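Local coordinates for protein fatty acid synthase 1, isoform A (Drosophila melanogaster, PDB 6FN6) that probably makes long-chain saturated fatty acids from acetyl-CoA and malonyl-CoA with NADPH, its modifying region carrying the dehydratase, enoylreductase and ketoreductase steps, at residues Gln704-Gly708 and Val727-Leu733; Glu709-Ala715 and Val781-Ser787; Ala992-Glu997 and Phe1045-Cys1050. All blocks are in the same frame, centred on the assembly; numbering follows the deposited sequence.

Interaction 1 (Gln704-Gly708 and Val727-Leu733); sequences QMKKG and VALAHGL
M705 meets H731 through the methyl group at the end of its thioether. CE sits over one face of the imidazole, displaced toward the rim. It lies 3.8 Å from the centroid of the H731 ring and 14° off the ring normal, a CH-pi contact. The sulfur is farther off and oblique to the same ring. The same methyl also meets V727, with M705 CE and V727 CG1 3.8 Å apart. The two side chains cross at about a right angle. L733 crosses M705 at a slant. Its CD2 is 3.9 Å from M705 CB, and M705 SD is also 3.9 Å from L733 CD2. The other methyl of L733, CD1, lies against the backbone carbonyl of K706.

One backbone bond joins the segments. G708 N donates to G732 O at 3.3 Å. K707 rests the first carbons of its side chain on the carbonyl oxygen of H731, and its amine end leads away.

Torsions and turns set these groups in place. In M705, CG lies between the backbone N and the carbonyl carbon (chi1 64°). The chain is extended from there, which carries CE across to the helix. G732 has positive phi (97°) and is the C-prime residue of a Schellman motif. L733 N bonds to A728 O at 3.2 Å, and the G732 N to L729 O bond is weak. The chain leaves the helix here, and the end of the L733 side chain comes up to M705.

The contact joins the loop after helix 689-702 to the C-terminal end of helix 719-731. V727 also packs on Y692, V695 and Y696 of helix 689-702. A728 rests on V735 of strand 734-739, and both M705 and L733 reach L783 of strand 781-786.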
loop_
_atom_site.group_PDB
_atom_site.type_symbol
_atom_site.label_atom_id
_atom_site.label_comp_id
_atom_site.label_asym_id
_atom_site.label_seq_id
_atom_site.Cartn_x
_atom_site.Cartn_y
_atom_site.Cartn_z
ATOM N N GLN A 704 12.491 -13.000 13.146
ATOM C CA GLN A 704 13.877 -13.277 13.511
ATOM C C GLN A 704 14.459 -12.129 14.324
ATOM O O GLN A 704 15.435 -11.501 13.915
ATOM C CB GLN A 704 14.732 -13.510 12.265
ATOM C CG GLN A 704 14.176 -14.545 11.302
ATOM C CD GLN A 704 15.121 -14.830 10.150
ATOM O OE1 GLN A 704 14.722 -14.810 8.986
ATOM N NE2 GLN A 704 16.381 -15.102 10.469
ATOM N N MET A 705 13.867 -11.868 15.482
ATOM C CA MET A 705 14.287 -10.750 16.313
ATOM C C MET A 705 15.616 -11.062 16.991
ATOM O O MET A 705 15.859 -12.196 17.408
ATOM C CB MET A 705 13.209 -10.429 17.352
ATOM C CG MET A 705 12.938 -11.537 18.363
ATOM S SD MET A 705 11.899 -10.970 19.725
ATOM C CE MET A 705 11.688 -12.488 20.644
ATOM N N LYS A 706 16.475 -10.049 17.091
ATOM C CA LYS A 706 17.789 -10.213 17.702
ATOM C C LYS A 706 17.946 -9.315 18.922
ATOM O O LYS A 706 17.314 -8.262 19.019
ATOM C CB LYS A 706 18.893 -9.899 16.691
ATOM C CG LYS A 706 19.481 -11.115 15.994
ATOM C CD LYS A 706 18.643 -11.543 14.804
ATOM C CE LYS A 706 19.276 -12.718 14.077
ATOM N NZ LYS A 706 18.551 -13.061 12.821
ATOM N N LYS A 707 18.805 -9.737 19.844
ATOM C CA LYS A 707 19.059 -8.991 21.069
ATOM C C LYS A 707 19.553 -7.580 20.752
ATOM O O LYS A 707 20.315 -7.377 19.806
ATOM C CB LYS A 707 20.074 -9.742 21.934
ATOM C CG LYS A 707 20.570 -8.981 23.157
ATOM C CD LYS A 707 21.474 -9.860 24.010
ATOM C CE LYS A 707 22.122 -9.080 25.140
ATOM N NZ LYS A 707 23.103 -8.072 24.644
ATOM N N GLY A 708 19.112 -6.610 21.547
ATOM C CA GLY A 708 19.550 -5.236 21.387
ATOM C C GLY A 708 18.709 -4.437 20.409
ATOM O O GLY A 708 18.830 -3.214 20.337
ATOM N N VAL A 727 8.444 -12.112 26.200
ATOM C CA VAL A 727 9.435 -12.817 25.395
ATOM C C VAL A 727 10.482 -11.836 24.879
ATOM O O VAL A 727 11.680 -12.105 24.949
ATOM C CB VAL A 727 8.770 -13.579 24.228
ATOM C CG1 VAL A 727 9.816 -14.295 23.384
ATOM C CG2 VAL A 727 7.758 -14.579 24.756
ATOM N N ALA A 728 10.028 -10.700 24.358
ATOM C CA ALA A 728 10.932 -9.693 23.815
ATOM C C ALA A 728 11.946 -9.244 24.866
ATOM O O ALA A 728 13.156 -9.294 24.635
ATOM C CB ALA A 728 10.146 -8.499 23.297
ATOM N N LEU A 729 11.448 -8.804 26.018
ATOM C CA LEU A 729 12.318 -8.363 27.101
ATOM C C LEU A 729 13.260 -9.488 27.520
ATOM O O LEU A 729 14.391 -9.239 27.939
ATOM C CB LEU A 729 11.496 -7.889 28.301
ATOM C CG LEU A 729 10.731 -6.571 28.140
ATOM C CD1 LEU A 729 9.927 -6.271 29.394
ATOM C CD2 LEU A 729 11.667 -5.408 27.815
ATOM N N ALA A 730 12.789 -10.725 27.402
ATOM C CA ALA A 730 13.597 -11.885 27.761
ATOM C C ALA A 730 14.757 -12.048 26.787
ATOM O O ALA A 730 15.856 -12.440 27.179
ATOM C CB ALA A 730 12.742 -13.140 27.788
ATOM N N HIS A 731 14.507 -11.755 25.515
ATOM C CA HIS A 731 15.538 -11.867 24.489
ATOM C C HIS A 731 16.467 -10.650 24.492
ATOM O O HIS A 731 17.511 -10.656 23.835
ATOM C CB HIS A 731 14.898 -12.047 23.112
ATOM C CG HIS A 731 14.523 -13.465 22.806
ATOM N ND1 HIS A 731 15.017 -14.147 21.714
ATOM C CD2 HIS A 731 13.709 -14.333 23.454
ATOM C CE1 HIS A 731 14.520 -15.370 21.700
ATOM N NE2 HIS A 731 13.724 -15.509 22.744
ATOM N N GLY A 732 16.079 -9.608 25.223
ATOM C CA GLY A 732 16.941 -8.459 25.437
ATOM C C GLY A 732 16.695 -7.274 24.523
ATOM O O GLY A 732 17.551 -6.401 24.393
ATOM N N LEU A 733 15.537 -7.238 23.878
ATOM C CA LEU A 733 15.196 -6.115 23.011
ATOM C C LEU A 733 14.733 -4.905 23.813
ATOM O O LEU A 733 14.248 -5.036 24.936
ATOM C CB LEU A 733 14.106 -6.507 22.011
ATOM C CG LEU A 733 14.540 -7.314 20.785
ATOM C CD1 LEU A 733 14.999 -8.712 21.169
ATOM C CD2 LEU A 733 13.410 -7.372 19.769
#

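Interaction 2 (Glu709-Ala715 and Val781-Ser787); sequences EKILIHA and VDLVLNS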
loop_
_atom_site.group_PDB
_atom_site.type_symbol
_atom_site.label_atom_id
_atom_site.label_comp_id
_atom_site.label_asym_id
_atom_site.label_seq_id
_atom_site.Cartn_x
_atom_site.Cartn_y
_atom_site.Cartn_z
ATOM N N GLU A 709 17.858 -5.123 19.652
ATOM C CA GLU A 709 16.989 -4.457 18.689
ATOM C C GLU A 709 15.847 -3.739 19.397
ATOM O O GLU A 709 15.587 -3.980 20.577
ATOM C CB GLU A 709 16.422 -5.461 17.682
ATOM C CG GLU A 709 17.451 -6.021 16.714
ATOM C CD GLU A 709 16.824 -6.843 15.600
ATOM O OE1 GLU A 709 15.873 -7.603 15.880
ATOM O OE2 GLU A 709 17.283 -6.729 14.445
ATOM N N LYS A 710 15.180 -2.847 18.668
ATOM C CA LYS A 710 14.025 -2.123 19.187
ATOM C C LYS A 710 12.743 -2.676 18.572
ATOM O O LYS A 710 12.650 -2.820 17.353
ATOM C CB LYS A 710 14.140 -0.626 18.889
ATOM C CG LYS A 710 15.425 0.030 19.374
ATOM C CD LYS A 710 15.538 1.454 18.844
ATOM C CE LYS A 710 16.793 2.148 19.343
ATOM N NZ LYS A 710 16.981 3.476 18.695
ATOM N N ILE A 711 11.757 -2.987 19.407
ATOM C CA ILE A 711 10.484 -3.495 18.900
ATOM C C ILE A 711 9.308 -2.698 19.458
ATOM O O ILE A 711 9.264 -2.374 20.645
ATOM C CB ILE A 711 10.316 -4.991 19.221
ATOM C CG1 ILE A 711 9.060 -5.536 18.536
ATOM C CG2 ILE A 711 10.218 -5.210 20.728
ATOM C CD1 ILE A 711 9.011 -7.050 18.450
ATOM N N LEU A 712 8.347 -2.413 18.587
ATOM C CA LEU A 712 7.122 -1.728 18.979
ATOM C C LEU A 712 5.991 -2.735 19.105
ATOM O O LEU A 712 5.508 -3.261 18.102
ATOM C CB LEU A 712 6.755 -0.646 17.959
ATOM C CG LEU A 712 5.414 0.066 18.179
ATOM C CD1 LEU A 712 5.390 0.778 19.522
ATOM C CD2 LEU A 712 5.128 1.042 17.048
ATOM N N ILE A 713 5.587 -3.008 20.342
ATOM C CA ILE A 713 4.493 -3.934 20.616
ATOM C C ILE A 713 3.224 -3.150 20.921
ATOM O O ILE A 713 3.078 -2.591 22.010
ATOM C CB ILE A 713 4.813 -4.879 21.795
ATOM C CG1 ILE A 713 6.234 -5.440 21.694
ATOM C CG2 ILE A 713 3.783 -5.995 21.870
ATOM C CD1 ILE A 713 6.451 -6.384 20.546
ATOM N N HIS A 714 2.306 -3.108 19.963
ATOM C CA HIS A 714 1.025 -2.451 20.181
ATOM C C HIS A 714 0.145 -3.302 21.092
ATOM O O HIS A 714 0.357 -4.508 21.223
ATOM C CB HIS A 714 0.315 -2.193 18.852
ATOM C CG HIS A 714 0.780 -0.958 18.146
ATOM N ND1 HIS A 714 1.084 0.210 18.813
ATOM C CD2 HIS A 714 0.989 -0.706 16.833
ATOM C CE1 HIS A 714 1.460 1.127 17.940
ATOM N NE2 HIS A 714 1.412 0.597 16.731
ATOM N N ALA A 715 -0.828 -2.660 21.735
ATOM C CA ALA A 715 -1.742 -3.342 22.646
ATOM C C ALA A 715 -0.966 -4.096 23.715
ATOM O O ALA A 715 -1.147 -5.300 23.896
ATOM C CB ALA A 715 -2.649 -4.293 21.876
ATOM N N VAL A 781 12.231 1.750 14.807
ATOM C CA VAL A 781 12.439 0.452 15.438
ATOM C C VAL A 781 12.699 -0.618 14.381
ATOM O O VAL A 781 12.444 -0.406 13.198
ATOM C CB VAL A 781 11.237 0.070 16.326
ATOM C CG1 VAL A 781 11.123 1.032 17.498
ATOM C CG2 VAL A 781 9.941 0.050 15.514
ATOM N N ASP A 782 13.203 -1.769 14.820
ATOM C CA ASP A 782 13.550 -2.864 13.915
ATOM C C ASP A 782 12.371 -3.784 13.624
ATOM O O ASP A 782 12.327 -4.428 12.576
ATOM C CB ASP A 782 14.702 -3.685 14.491
ATOM C CG ASP A 782 15.941 -2.855 14.733
ATOM O OD1 ASP A 782 16.568 -2.429 13.739
ATOM O OD2 ASP A 782 16.287 -2.630 15.912
ATOM N N LEU A 783 11.432 -3.871 14.560
ATOM C CA LEU A 783 10.240 -4.683 14.356
ATOM C C LEU A 783 9.007 -3.981 14.899
ATOM O O LEU A 783 9.081 -3.228 15.872
ATOM C CB LEU A 783 10.373 -6.051 15.030
ATOM C CG LEU A 783 11.643 -6.865 14.793
ATOM C CD1 LEU A 783 12.513 -6.836 16.038
ATOM C CD2 LEU A 783 11.306 -8.292 14.401
ATOM N N VAL A 784 7.872 -4.246 14.263
ATOM C CA VAL A 784 6.587 -3.772 14.747
ATOM C C VAL A 784 5.626 -4.950 14.778
ATOM O O VAL A 784 5.391 -5.597 13.756
ATOM C CB VAL A 784 6.033 -2.632 13.870
ATOM C CG1 VAL A 784 4.685 -2.148 14.396
ATOM C CG2 VAL A 784 7.025 -1.482 13.804
ATOM N N LEU A 785 5.085 -5.232 15.958
ATOM C CA LEU A 785 4.025 -6.221 16.096
ATOM C C LEU A 785 2.703 -5.478 16.198
ATOM O O LEU A 785 2.375 -4.924 17.246
ATOM C CB LEU A 785 4.248 -7.102 17.324
ATOM C CG LEU A 785 3.250 -8.248 17.520
ATOM C CD1 LEU A 785 3.349 -9.263 16.384
ATOM C CD2 LEU A 785 3.465 -8.919 18.868
ATOM N N ASN A 786 1.951 -5.464 15.102
ATOM C CA ASN A 786 0.775 -4.606 14.991
ATOM C C ASN A 786 -0.551 -5.374 15.008
ATOM O O ASN A 786 -0.714 -6.375 14.307
ATOM C CB ASN A 786 0.861 -3.781 13.707
ATOM C CG ASN A 786 -0.259 -2.773 13.588
ATOM O OD1 ASN A 786 -0.583 -2.074 14.548
ATOM N ND2 ASN A 786 -0.860 -2.692 12.408
ATOM N N SER A 787 -1.488 -4.886 15.818
ATOM C CA SER A 787 -2.865 -5.371 15.810
ATOM C C SER A 787 -3.829 -4.197 15.626
ATOM O O SER A 787 -5.046 -4.362 15.711
ATOM C CB SER A 787 -3.193 -6.128 17.100
ATOM O OG SER A 787 -2.955 -5.324 18.242
#
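K710 and D782 open the line of hydrogen bonds between two neighbouring parallel strands. K710 N donates to the side-chain oxygen D782 OD2 at 3.0 Å, using its anti lone pair. K710 O accepts twice, from D782 N at 2.8 Å and from L783 N. The chain turns a corner at D782, so two successive N-H groups converge on one carbonyl. Beyond it the ladder is regular. L712 N bonds to L783 O at 2.9 Å, L785 N bonds to L712 O at 2.9 Å, and H714 N bonds to L785 O.

Apolar packing covers both faces. I711 and I713 lie on one face with L783 and L785. I711 CG1 is 3.8 Å from L783 CB, and I713 CD1 is 4.0 Å from L785 CB. On the other face L712 and V784 lie side by side and point the same way. V781 CG2 also packs on L712 CB.

Charged groups gather at the N-terminal end. The carboxylates of E709 and D782 are stacked, their planes 13° apart, with E709 OE2 4.4 Å from D782 OD1. E709 OE1 accepts from the backbone N of K706 and forms a salt bridge with R805, which probably offsets the like charges.

Polar side chains mark the other end. N786 extends away from its backbone N (chi1 -175°), which brings OD1 to the edge of the H714 ring, next to CD2. Ring and amide planes are 67° apart. The ring is fixed at both nitrogens, ND1 by T738 OG1 and NE2 by S796 OG. The amide is held by E808 and the backbone N of L788.

These are the two central strands of a six-stranded parallel sheet in the order 3-2-1-4-5-6. That is the Rossmann fold of the nucleotide-binding domain in zinc-type dehydrogenases, here the enoylreductase. A probable GxGxxG turn follows strand 710-713.

Interaction 3 (Ala992-Glu997 and Phe1045-Cys1050); sequences AKKLLE and FSRDIC
K993 lies across the ring of F1045, the two side chains crossing at about a right angle. K993 CB stands over the centre of one face, 4.2 Å from the centroid of the F1045 ring and 7° off its normal, a CH-pi contact. CG is anti to the backbone N (chi1 -176°), and the aliphatic chain continues along the ring, with K993 CD 4.0 Å from F1045 CE1. The chain then bends at its last torsion. This brings K993 NZ 2.9 Å from E997 OE2, a salt bridge one turn along the same helix. OE2 of E997 is met on its syn side, somewhat out of the carboxylate plane.

L996 points toward the facing helix. Its CD1 is 3.7 Å from F1045 CB and also touches the backbone N of S1046. Its other methyl, CD2, is 4.1 Å from C1050 SG.

The two helices belong to the ketoreductase domain, a Rossmann-type fold. Helix 989-1002 leads into strand 1005-1011, and helix 1034-1049 follows that strand. L996 and S1046 both rest on I1008 of the strand, so the pair packs side by side over the sheet. The segment axes come within 9.9 Å and run in roughly the same direction, at 33° to each other.

I1049 fills the next position along the interface. Its CD1 rests against two successive residues of the facing helix, 3.8 Å from L996 CB and 3.7 Å from E997 CG. Its CG2 turns to the backbone carbonyl of L996. S1046 also meets L996 CD1 with its CB. Its hydroxyl is bonded to L1042 O and to R1088.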
loop_
_atom_site.group_PDB
_atom_site.type_symbol
_atom_site.label_atom_id
_atom_site.label_comp_id
_atom_site.label_asym_id
_atom_site.label_seq_id
_atom_site.Cartn_x
_atom_site.Cartn_y
_atom_site.Cartn_z
ATOM N N ALA A 992 -41.539 -54.218 -0.730
ATOM C CA ALA A 992 -41.215 -53.637 0.564
ATOM C C ALA A 992 -40.198 -54.515 1.277
ATOM O O ALA A 992 -39.208 -54.024 1.824
ATOM C CB ALA A 992 -42.468 -53.480 1.407
ATOM N N LYS A 993 -40.448 -55.818 1.256
ATOM C CA LYS A 993 -39.559 -56.783 1.887
ATOM C C LYS A 993 -38.156 -56.715 1.293
ATOM O O LYS A 993 -37.164 -56.776 2.020
ATOM C CB LYS A 993 -40.122 -58.196 1.741
ATOM C CG LYS A 993 -39.311 -59.252 2.464
ATOM C CD LYS A 993 -40.045 -60.576 2.516
ATOM C CE LYS A 993 -39.164 -61.672 3.088
ATOM N NZ LYS A 993 -38.039 -62.016 2.174
ATOM N N LYS A 994 -38.077 -56.586 -0.028
ATOM C CA LYS A 994 -36.791 -56.551 -0.714
ATOM C C LYS A 994 -36.023 -55.278 -0.362
ATOM O O LYS A 994 -34.831 -55.331 -0.056
ATOM C CB LYS A 994 -36.980 -56.640 -2.229
ATOM C CG LYS A 994 -35.689 -56.913 -2.982
ATOM C CD LYS A 994 -35.817 -56.601 -4.461
ATOM C CE LYS A 994 -34.471 -56.724 -5.159
ATOM N NZ LYS A 994 -34.499 -56.196 -6.551
ATOM N N LEU A 995 -36.705 -54.137 -0.418
ATOM C CA LEU A 995 -36.092 -52.859 -0.076
ATOM C C LEU A 995 -35.411 -52.942 1.287
ATOM O O LEU A 995 -34.249 -52.565 1.435
ATOM C CB LEU A 995 -37.144 -51.744 -0.072
ATOM C CG LEU A 995 -36.700 -50.353 0.395
ATOM C CD1 LEU A 995 -35.789 -49.712 -0.635
ATOM C CD2 LEU A 995 -37.908 -49.464 0.680
ATOM N N LEU A 996 -36.136 -53.457 2.274
ATOM C CA LEU A 996 -35.642 -53.504 3.642
ATOM C C LEU A 996 -34.468 -54.467 3.793
ATOM O O LEU A 996 -33.547 -54.211 4.563
ATOM C CB LEU A 996 -36.768 -53.909 4.596
ATOM C CG LEU A 996 -37.946 -52.936 4.695
ATOM C CD1 LEU A 996 -39.083 -53.552 5.492
ATOM C CD2 LEU A 996 -37.515 -51.622 5.320
ATOM N N GLU A 997 -34.490 -55.569 3.056
ATOM C CA GLU A 997 -33.430 -56.559 3.178
ATOM C C GLU A 997 -32.149 -56.105 2.488
ATOM O O GLU A 997 -31.054 -56.345 2.993
ATOM C CB GLU A 997 -33.883 -57.904 2.613
ATOM C CG GLU A 997 -34.668 -58.748 3.605
ATOM C CD GLU A 997 -35.319 -59.961 2.971
ATOM O OE1 GLU A 997 -35.240 -60.103 1.733
ATOM O OE2 GLU A 997 -35.908 -60.774 3.715
ATOM N N PHE A 1045 -42.780 -55.751 7.800
ATOM C CA PHE A 1045 -41.546 -56.491 7.550
ATOM C C PHE A 1045 -40.336 -55.918 8.284
ATOM O O PHE A 1045 -39.375 -56.640 8.549
ATOM C CB PHE A 1045 -41.260 -56.533 6.049
ATOM C CG PHE A 1045 -42.260 -57.335 5.266
ATOM C CD1 PHE A 1045 -42.327 -58.710 5.409
ATOM C CD2 PHE A 1045 -43.135 -56.714 4.392
ATOM C CE1 PHE A 1045 -43.246 -59.451 4.693
ATOM C CE2 PHE A 1045 -44.055 -57.450 3.673
ATOM C CZ PHE A 1045 -44.111 -58.820 3.825
ATOM N N SER A 1046 -40.371 -54.627 8.603
ATOM C CA SER A 1046 -39.273 -54.008 9.336
ATOM C C SER A 1046 -39.170 -54.615 10.733
ATOM O O SER A 1046 -38.078 -54.723 11.291
ATOM C CB SER A 1046 -39.455 -52.490 9.425
ATOM O OG SER A 1046 -40.631 -52.147 10.133
ATOM N N ARG A 1047 -40.311 -55.009 11.292
ATOM C CA ARG A 1047 -40.348 -55.652 12.604
ATOM C C ARG A 1047 -39.457 -56.889 12.627
ATOM O O ARG A 1047 -38.843 -57.201 13.643
ATOM C CB ARG A 1047 -41.780 -56.039 12.986
ATOM C CG ARG A 1047 -42.723 -54.864 13.181
ATOM C CD ARG A 1047 -44.113 -55.343 13.551
ATOM N NE ARG A 1047 -45.102 -54.267 13.527
ATOM C CZ ARG A 1047 -46.239 -54.275 14.222
ATOM N NH1 ARG A 1047 -46.538 -55.299 15.011
ATOM N NH2 ARG A 1047 -47.076 -53.250 14.132
ATOM N N ASP A 1048 -39.412 -57.602 11.507
ATOM C CA ASP A 1048 -38.641 -58.837 11.407
ATOM C C ASP A 1048 -37.201 -58.565 10.971
ATOM O O ASP A 1048 -36.261 -59.162 11.493
ATOM C CB ASP A 1048 -39.303 -59.802 10.419
ATOM C CG ASP A 1048 -40.721 -60.171 10.820
ATOM O OD1 ASP A 1048 -41.008 -60.217 12.036
ATOM O OD2 ASP A 1048 -41.551 -60.417 9.918
ATOM N N ILE A 1049 -37.041 -57.667 10.005
ATOM C CA ILE A 1049 -35.748 -57.428 9.377
ATOM C C ILE A 1049 -34.919 -56.415 10.158
ATOM O O ILE A 1049 -33.787 -56.694 10.555
ATOM C CB ILE A 1049 -35.938 -56.954 7.922
ATOM C CG1 ILE A 1049 -36.736 -57.986 7.118
ATOM C CG2 ILE A 1049 -34.589 -56.700 7.257
ATOM C CD1 ILE A 1049 -37.327 -57.440 5.836
ATOM N N CYS A 1050 -35.481 -55.230 10.363
ATOM C CA CYS A 1050 -34.734 -54.123 10.938
ATOM C C CYS A 1050 -34.749 -54.202 12.458
ATOM O O CYS A 1050 -35.652 -53.673 13.109
ATOM C CB CYS A 1050 -35.326 -52.802 10.461
ATOM S SG CYS A 1050 -35.507 -52.733 8.670
#

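Interactions 1 and 2 belong to the same nucleotide-binding domain of the enoylreductase. Their centres are about 11 Å apart. They touch where L733 packs on E709 and I711. Their segments alternate along the chain, since strand 710-713 runs between the two halves of interaction 1 and leads on to helix 719-731. The C-terminal end of helix 719-731 is thus packed against the two central strands. Interaction 3 comes later in the chain, in the ketoreductase domain. It lies about 70 Å from interaction 2, centre to centre, and about 72 Å from interaction 1. The same type of fold thus serves two separate reductases of the modifying region.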